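Local structure of hyaluronoglucosaminidase (Apis mellifera, 1FCQ) at residues A[88-91]-A[92-96]; A[144-147]-A[148-152]; A[238-241]-A[242-246]. The protein hydrolyses hyaluronan as a glycosidase family 56 enzyme of bee venom, where it is also a major allergen. All blocks are in the same frame, centred on the assembly; numbering follows the deposited sequence.

The three contacts lie on three different helices of one barrel chain of the (beta/alpha) TIM type, and they follow one another in sequence. Contact 1 lies within helix 84-98, which precedes strand 107-111. Contact 2 spans the loop end and first turns of helix 146-175; its centre is about 33 Å from the centre of the chain. Contact 3 lies within helix 234-253. The centres are 34 to 37 Å apart and no two contacts touch. Helix 146-175 links two of them, because its later residues Thr168, Ala172 and Met175 pack against helix 84-98. Contacts 1 and 3 lie on helices at opposite sides of the chain's centre, while contact 2 is at the remote start of helix 146-175.

Contact 1 (A[88-91]-A[92-96]); sequences LQVF and RDHLI
Helix 84-98 of the barrel carries this contact, and Val90 meets His94 and Phe91 meets Leu95 one turn apart. The backbone bonds run from residue i+4 back to residue i; that from Leu95 N to Phe91 O is 2.9 Å long. On the buried side, Phe91 CE2 lies 3.8 Å from Leu95 CD1, and Leu95 CB sits over one face of the ring. Thr168 and Ala172 of helix 146-175 pack on the same side. Val90 and His94 run alongside each other. Val90 CG1 forms a CH-pi contact over the imidazole face, 4.0 Å from the ring centroid. The methyl is anti to the backbone N (chi1 179°), which aims it along the helix at that ring. Arg92 folds back through bends at chi2 and chi3. Its NE makes a salt bridge of 2.9 Å to Asp93 OD1, while NH2 gives a weak bond of 3.5 Å to Gln89 O. That carbonyl also accepts from Asp93 N at 3.2 Å. The salt bridge to Asp93 probably offsets part of the arginine charge, and the weak bond to Gln89 O adds a second, looser tether.

Contact 2 (A[144-147]-A[148-152]); sequences WDDQ and RVEQE
The chain passes from an extended Trp144 and Asp145 into helix 146-175, and the first i+4 bond runs from Val149 N to Asp145 O at 3.0 Å. Asp145 is the N-cap. Its OD1 accepts a nearly straight bond from Arg148 N at 2.8 Å. The donor comes from the syn side of the carboxylate, 30° out of its plane. Asp145 CG stands between the backbone N and the carbonyl carbon (chi1 62°), and this turns OD1 back over the opening turn.

Trp144 and Arg148 form the main side-chain pair. The guanidinium lies flat on the indole, with the two planes only 5° apart. Arg148 CZ stands 4.2 Å from the centroid of the six-membered ring, a cation-pi contact over the face. Extended from CG to NE, the arginine chain runs over the indole, with CG by CE3 and CD in a CH-pi contact over the five-membered ring. The indole also stacks with the ring of His141. Glu152 meets the same indole at its edge, where Glu152 CG is 3.6 Å from Trp144 CZ3. Its carboxylate is paired with Arg155 and Arg156. Trp144 CB also touches Val149 CG2, and Val149 packs on Val134 of helix 127-140.

Asp146 and Glu150 run side by side. One water donates to Asp146 OD1 at 2.7 Å and to Glu150 OE2 at 2.8 Å. A salt bridge from Arg138 to Asp146 OD2 probably eases the crowding of negative charge. The whole is a helix N-terminus with an aspartate N-cap, its first turn flanked by a tryptophan-arginine stack. It begins helix 146-175, which follows helix 127-140 after a short loop that includes Trp144 and Asp145.

Contact 3 (A[238-241]-A[242-246]); sequences VGLV and GGRVK
Van der Waals contacts join Leu240 to Arg244 and Val241 to Val245, each pair one turn apart in helix 234-253. Leu240 CD2 rests over one face of the Arg244 guanidinium, offset toward its rim, and lies 3.7 Å from Arg244 NE. The leucine CG is anti to its own backbone N (chi1 179°), which leads the branch forward along the helix to meet the arginine. Val241 and Val245 form an apolar pair and point the same way; Val241 CG1 is 4.1 Å from Val245 CG2. Val241 also packs on Thr286 and Ile290 of helix 280-292. Val238 touches Ala285 and Lys289 of that helix.

Hydrogen bonds along the backbone follow the i+4 pattern. Gly242 N reaches Val238 O at 2.8 Å, and Gly243 N reaches Gly239 O at 2.9 Å. Val245 N closes on Val241 O at 2.9 Å. The bond from Arg244 N to Leu240 O is weak, at 3.4 Å. Leu240 O also accepts from the side chain of Asn191, so this carbonyl has a second donor. The carbon Arg244 CG comes close to Leu240 O as well, at 3.2 Å.

Polar bonds at the end of Arg244 lead away from the helix. Its chain is extended from CG to NE. Arg244 NE donates to Asn191 OD1, and NH2 donates to the backbone carbonyl of Ser225. Asn191 therefore binds both the arginine and the carbonyl one turn before it. These bonds fix the guanidinium while Leu240 covers one of its faces.

The arrangement is that of a barrel helix packed by Val238 and Val241 against helix 280-292, and tied by its arginine to nearby loops.

Contact 1 (A[88-91]-A[92-96])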
loop_
_atom_site.group_PDB
_atom_site.type_symbol
_atom_site.label_atom_id
_atom_site.label_comp_id
_atom_site.label_asym_id
_atom_site.label_seq_id
_atom_site.Cartn_x
_atom_site.Cartn_y
_atom_site.Cartn_z
ATOM N N LEU A 88 6.810 -17.224 6.816
ATOM C CA LEU A 88 6.577 -17.700 5.450
ATOM C C LEU A 88 5.561 -18.833 5.375
ATOM O O LEU A 88 4.802 -18.915 4.396
ATOM C CB LEU A 88 7.896 -18.127 4.780
ATOM C CG LEU A 88 8.888 -16.973 4.621
ATOM C CD1 LEU A 88 10.238 -17.467 4.113
ATOM C CD2 LEU A 88 8.302 -15.908 3.695
ATOM N N GLN A 89 5.523 -19.686 6.390
ATOM C CA GLN A 89 4.532 -20.765 6.410
ATOM C C GLN A 89 3.118 -20.205 6.543
ATOM O O GLN A 89 2.191 -20.618 5.842
ATOM C CB GLN A 89 4.841 -21.766 7.513
ATOM C CG GLN A 89 6.124 -22.556 7.279
ATOM C CD GLN A 89 6.040 -23.935 7.910
ATOM O OE1 GLN A 89 5.287 -24.780 7.421
ATOM N NE2 GLN A 89 6.799 -24.152 8.976
ATOM N N VAL A 90 2.955 -19.228 7.437
ATOM C CA VAL A 90 1.639 -18.618 7.610
ATOM C C VAL A 90 1.269 -17.852 6.344
ATOM O O VAL A 90 0.148 -17.942 5.858
ATOM C CB VAL A 90 1.572 -17.708 8.834
ATOM C CG1 VAL A 90 0.191 -17.068 8.963
ATOM C CG2 VAL A 90 1.881 -18.503 10.108
ATOM N N PHE A 91 2.228 -17.110 5.783
ATOM C CA PHE A 91 1.986 -16.348 4.568
ATOM C C PHE A 91 1.517 -17.260 3.439
ATOM O O PHE A 91 0.565 -16.919 2.743
ATOM C CB PHE A 91 3.250 -15.610 4.093
ATOM C CG PHE A 91 3.020 -14.847 2.810
ATOM C CD1 PHE A 91 2.293 -13.668 2.822
ATOM C CD2 PHE A 91 3.508 -15.325 1.611
ATOM C CE1 PHE A 91 2.079 -12.962 1.653
ATOM C CE2 PHE A 91 3.318 -14.614 0.445
ATOM C CZ PHE A 91 2.592 -13.434 0.458
ATOM N N ARG A 92 2.208 -18.387 3.266
ATOM C CA ARG A 92 1.785 -19.307 2.215
ATOM C C ARG A 92 0.324 -19.708 2.388
ATOM O O ARG A 92 -0.459 -19.677 1.445
ATOM C CB ARG A 92 2.656 -20.567 2.180
ATOM C CG ARG A 92 2.160 -21.482 1.055
ATOM C CD ARG A 92 2.039 -22.930 1.484
ATOM N NE ARG A 92 1.963 -22.991 2.944
ATOM C CZ ARG A 92 2.269 -24.083 3.620
ATOM N NH1 ARG A 92 2.639 -25.204 3.022
ATOM N NH2 ARG A 92 2.178 -23.977 4.930
ATOM N N ASP A 93 -0.051 -20.106 3.609
ATOM C CA ASP A 93 -1.444 -20.502 3.845
ATOM C C ASP A 93 -2.422 -19.366 3.604
ATOM O O ASP A 93 -3.481 -19.573 3.023
ATOM C CB ASP A 93 -1.609 -21.034 5.267
ATOM C CG ASP A 93 -0.998 -22.416 5.416
ATOM O OD1 ASP A 93 -0.473 -22.987 4.449
ATOM O OD2 ASP A 93 -1.048 -22.901 6.564
ATOM N N HIS A 94 -2.072 -18.149 4.023
ATOM C CA HIS A 94 -2.952 -17.003 3.794
ATOM C C HIS A 94 -3.119 -16.752 2.295
ATOM O O HIS A 94 -4.228 -16.542 1.806
ATOM C CB HIS A 94 -2.430 -15.734 4.461
ATOM C CG HIS A 94 -2.675 -15.546 5.919
ATOM N ND1 HIS A 94 -3.721 -16.169 6.567
ATOM C CD2 HIS A 94 -2.049 -14.803 6.873
ATOM C CE1 HIS A 94 -3.713 -15.833 7.841
ATOM N NE2 HIS A 94 -2.709 -15.004 8.055
ATOM N N LEU A 95 -2.016 -16.780 1.542
ATOM C CA LEU A 95 -2.087 -16.555 0.095
ATOM C C LEU A 95 -2.940 -17.605 -0.584
ATOM O O LEU A 95 -3.827 -17.272 -1.367
ATOM C CB LEU A 95 -0.651 -16.500 -0.457
ATOM C CG LEU A 95 -0.528 -16.205 -1.954
ATOM C CD1 LEU A 95 0.798 -15.509 -2.242
ATOM C CD2 LEU A 95 -0.628 -17.513 -2.716
ATOM N N ILE A 96 -2.735 -18.881 -0.248
ATOM C CA ILE A 96 -3.491 -19.966 -0.863
ATOM C C ILE A 96 -4.954 -19.869 -0.503
ATOM O O ILE A 96 -5.857 -20.050 -1.324
ATOM C CB ILE A 96 -2.894 -21.342 -0.505
ATOM C CG1 ILE A 96 -1.496 -21.456 -1.118
ATOM C CG2 ILE A 96 -3.805 -22.458 -1.007
ATOM C CD1 ILE A 96 -0.690 -22.626 -0.578
#

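Contact 2 (A[144-147]-A[148-152])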
loop_
_atom_site.group_PDB
_atom_site.type_symbol
_atom_site.label_atom_id
_atom_site.label_comp_id
_atom_site.label_asym_id
_atom_site.label_seq_id
_atom_site.Cartn_x
_atom_site.Cartn_y
_atom_site.Cartn_z
ATOM N N TRP A 144 29.936 -2.094 24.112
ATOM C CA TRP A 144 30.245 -1.536 22.797
ATOM C C TRP A 144 30.050 -0.023 22.860
ATOM O O TRP A 144 29.108 0.459 23.510
ATOM C CB TRP A 144 29.283 -2.055 21.731
ATOM C CG TRP A 144 29.680 -3.365 21.128
ATOM C CD1 TRP A 144 30.664 -4.216 21.529
ATOM C CD2 TRP A 144 29.043 -3.996 20.003
ATOM N NE1 TRP A 144 30.693 -5.326 20.728
ATOM C CE2 TRP A 144 29.716 -5.211 19.775
ATOM C CE3 TRP A 144 27.979 -3.646 19.165
ATOM C CZ2 TRP A 144 29.361 -6.083 18.754
ATOM C CZ3 TRP A 144 27.634 -4.511 18.144
ATOM C CH2 TRP A 144 28.317 -5.718 17.947
ATOM N N ASP A 145 30.908 0.717 22.166
ATOM C CA ASP A 145 30.717 2.170 22.171
ATOM C C ASP A 145 29.389 2.484 21.478
ATOM O O ASP A 145 28.870 1.691 20.685
ATOM C CB ASP A 145 31.877 2.907 21.530
ATOM C CG ASP A 145 32.072 2.548 20.074
ATOM O OD1 ASP A 145 31.203 2.888 19.249
ATOM O OD2 ASP A 145 33.108 1.924 19.748
ATOM N N ASP A 146 28.861 3.658 21.761
ATOM C CA ASP A 146 27.563 4.090 21.257
ATOM C C ASP A 146 27.467 4.121 19.743
ATOM O O ASP A 146 26.430 3.700 19.212
ATOM C CB ASP A 146 27.191 5.438 21.875
ATOM C CG ASP A 146 25.728 5.773 21.678
ATOM O OD1 ASP A 146 25.451 6.781 20.996
ATOM O OD2 ASP A 146 24.860 5.036 22.186
ATOM N N GLN A 147 28.500 4.562 19.034
ATOM C CA GLN A 147 28.444 4.577 17.571
ATOM C C GLN A 147 28.279 3.161 17.039
ATOM O O GLN A 147 27.464 2.919 16.142
ATOM C CB GLN A 147 29.680 5.244 16.968
ATOM C CG GLN A 147 29.631 5.333 15.448
ATOM C CD GLN A 147 30.781 6.131 14.869
ATOM O OE1 GLN A 147 31.950 5.780 15.038
ATOM N NE2 GLN A 147 30.442 7.217 14.181
ATOM N N ARG A 148 29.011 2.206 17.602
ATOM C CA ARG A 148 28.931 0.809 17.210
ATOM C C ARG A 148 27.521 0.270 17.461
ATOM O O ARG A 148 26.954 -0.429 16.621
ATOM C CB ARG A 148 30.005 -0.013 17.913
ATOM C CG ARG A 148 30.119 -1.452 17.439
ATOM C CD ARG A 148 31.504 -2.008 17.684
ATOM N NE ARG A 148 31.840 -3.264 17.068
ATOM C CZ ARG A 148 31.423 -3.882 15.983
ATOM N NH1 ARG A 148 30.474 -3.384 15.202
ATOM N NH2 ARG A 148 31.938 -5.062 15.638
ATOM N N VAL A 149 26.964 0.617 18.623
ATOM C CA VAL A 149 25.603 0.175 18.952
ATOM C C VAL A 149 24.613 0.697 17.920
ATOM O O VAL A 149 23.801 -0.084 17.420
ATOM C CB VAL A 149 25.200 0.665 20.355
ATOM C CG1 VAL A 149 23.700 0.466 20.585
ATOM C CG2 VAL A 149 25.989 -0.036 21.448
ATOM N N GLU A 150 24.627 2.000 17.657
ATOM C CA GLU A 150 23.694 2.595 16.704
ATOM C C GLU A 150 23.830 1.981 15.317
ATOM O O GLU A 150 22.841 1.648 14.648
ATOM C CB GLU A 150 23.936 4.107 16.639
ATOM C CG GLU A 150 23.492 4.794 17.936
ATOM C CD GLU A 150 21.976 4.797 18.048
ATOM O OE1 GLU A 150 21.290 4.531 17.034
ATOM O OE2 GLU A 150 21.461 5.072 19.147
ATOM N N GLN A 151 25.073 1.850 14.871
ATOM C CA GLN A 151 25.382 1.272 13.554
ATOM C C GLN A 151 24.872 -0.150 13.419
ATOM O O GLN A 151 24.278 -0.570 12.406
ATOM C CB GLN A 151 26.894 1.376 13.440
ATOM C CG GLN A 151 27.725 0.501 12.548
ATOM C CD GLN A 151 29.208 0.795 12.762
ATOM O OE1 GLN A 151 29.991 -0.059 13.171
ATOM N NE2 GLN A 151 29.599 2.037 12.493
ATOM N N GLU A 152 25.086 -0.959 14.454
ATOM C CA GLU A 152 24.637 -2.342 14.496
ATOM C C GLU A 152 23.112 -2.429 14.497
ATOM O O GLU A 152 22.530 -3.242 13.779
ATOM C CB GLU A 152 25.242 -3.042 15.714
ATOM C CG GLU A 152 24.883 -4.515 15.820
ATOM C CD GLU A 152 25.553 -5.399 14.785
ATOM O OE1 GLU A 152 26.284 -4.861 13.938
ATOM O OE2 GLU A 152 25.346 -6.625 14.816
HETATM O O HOH W 1 22.723 6.936 20.756
#

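Contact 3 (A[238-241]-A[242-246])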
loop_
_atom_site.group_PDB
_atom_site.type_symbol
_atom_site.label_atom_id
_atom_site.label_comp_id
_atom_site.label_asym_id
_atom_site.label_seq_id
_atom_site.Cartn_x
_atom_site.Cartn_y
_atom_site.Cartn_z
ATOM N N VAL A 238 -3.276 18.268 -5.121
ATOM C CA VAL A 238 -2.763 17.825 -6.412
ATOM C C VAL A 238 -1.263 17.551 -6.291
ATOM O O VAL A 238 -0.756 16.586 -6.861
ATOM C CB VAL A 238 -3.019 18.886 -7.490
ATOM C CG1 VAL A 238 -2.311 18.534 -8.786
ATOM C CG2 VAL A 238 -4.520 19.040 -7.704
ATOM N N GLY A 239 -0.565 18.425 -5.576
ATOM C CA GLY A 239 0.864 18.278 -5.340
ATOM C C GLY A 239 1.210 17.006 -4.578
ATOM O O GLY A 239 2.228 16.362 -4.860
ATOM N N LEU A 240 0.416 16.666 -3.574
ATOM C CA LEU A 240 0.590 15.450 -2.793
ATOM C C LEU A 240 0.581 14.270 -3.763
ATOM O O LEU A 240 1.467 13.412 -3.717
ATOM C CB LEU A 240 -0.535 15.277 -1.774
ATOM C CG LEU A 240 -0.572 14.053 -0.866
ATOM C CD1 LEU A 240 -1.436 14.347 0.357
ATOM C CD2 LEU A 240 -1.146 12.805 -1.538
ATOM N N VAL A 241 -0.466 14.202 -4.595
ATOM C CA VAL A 241 -0.587 13.122 -5.560
ATOM C C VAL A 241 0.577 13.141 -6.539
ATOM O O VAL A 241 1.213 12.125 -6.801
ATOM C CB VAL A 241 -1.926 13.217 -6.318
ATOM C CG1 VAL A 241 -2.044 12.190 -7.432
ATOM C CG2 VAL A 241 -3.076 13.040 -5.330
ATOM N N GLY A 242 0.825 14.317 -7.126
ATOM C CA GLY A 242 1.873 14.457 -8.127
ATOM C C GLY A 242 3.250 14.012 -7.675
ATOM O O GLY A 242 3.918 13.239 -8.378
ATOM N N GLY A 243 3.693 14.468 -6.521
ATOM C CA GLY A 243 4.979 14.127 -5.950
ATOM C C GLY A 243 5.138 12.615 -5.788
ATOM O O GLY A 243 6.172 12.024 -6.144
ATOM N N ARG A 244 4.088 11.984 -5.266
ATOM C CA ARG A 244 4.093 10.537 -5.061
ATOM C C ARG A 244 4.071 9.742 -6.345
ATOM O O ARG A 244 4.785 8.732 -6.423
ATOM C CB ARG A 244 2.921 10.154 -4.153
ATOM C CG ARG A 244 3.122 10.788 -2.780
ATOM C CD ARG A 244 1.914 10.478 -1.901
ATOM N NE ARG A 244 2.113 11.199 -0.638
ATOM C CZ ARG A 244 1.458 10.961 0.479
ATOM N NH1 ARG A 244 1.741 11.703 1.549
ATOM N NH2 ARG A 244 0.533 10.009 0.550
ATOM N N VAL A 245 3.311 10.188 -7.350
ATOM C CA VAL A 245 3.274 9.483 -8.621
ATOM C C VAL A 245 4.587 9.678 -9.375
ATOM O O VAL A 245 5.108 8.727 -9.957
ATOM C CB VAL A 245 2.076 9.911 -9.484
ATOM C CG1 VAL A 245 2.145 9.314 -10.881
ATOM C CG2 VAL A 245 0.783 9.504 -8.776
ATOM N N LYS A 246 5.163 10.879 -9.287
ATOM C CA LYS A 246 6.478 11.085 -9.906
ATOM C C LYS A 246 7.528 10.182 -9.263
ATOM O O LYS A 246 8.393 9.657 -9.983
ATOM C CB LYS A 246 6.952 12.536 -9.783
ATOM C CG LYS A 246 6.185 13.531 -10.640
ATOM C CD LYS A 246 6.654 14.951 -10.307
ATOM C CE LYS A 246 5.900 16.001 -11.092
ATOM N NZ LYS A 246 6.284 17.384 -10.668
#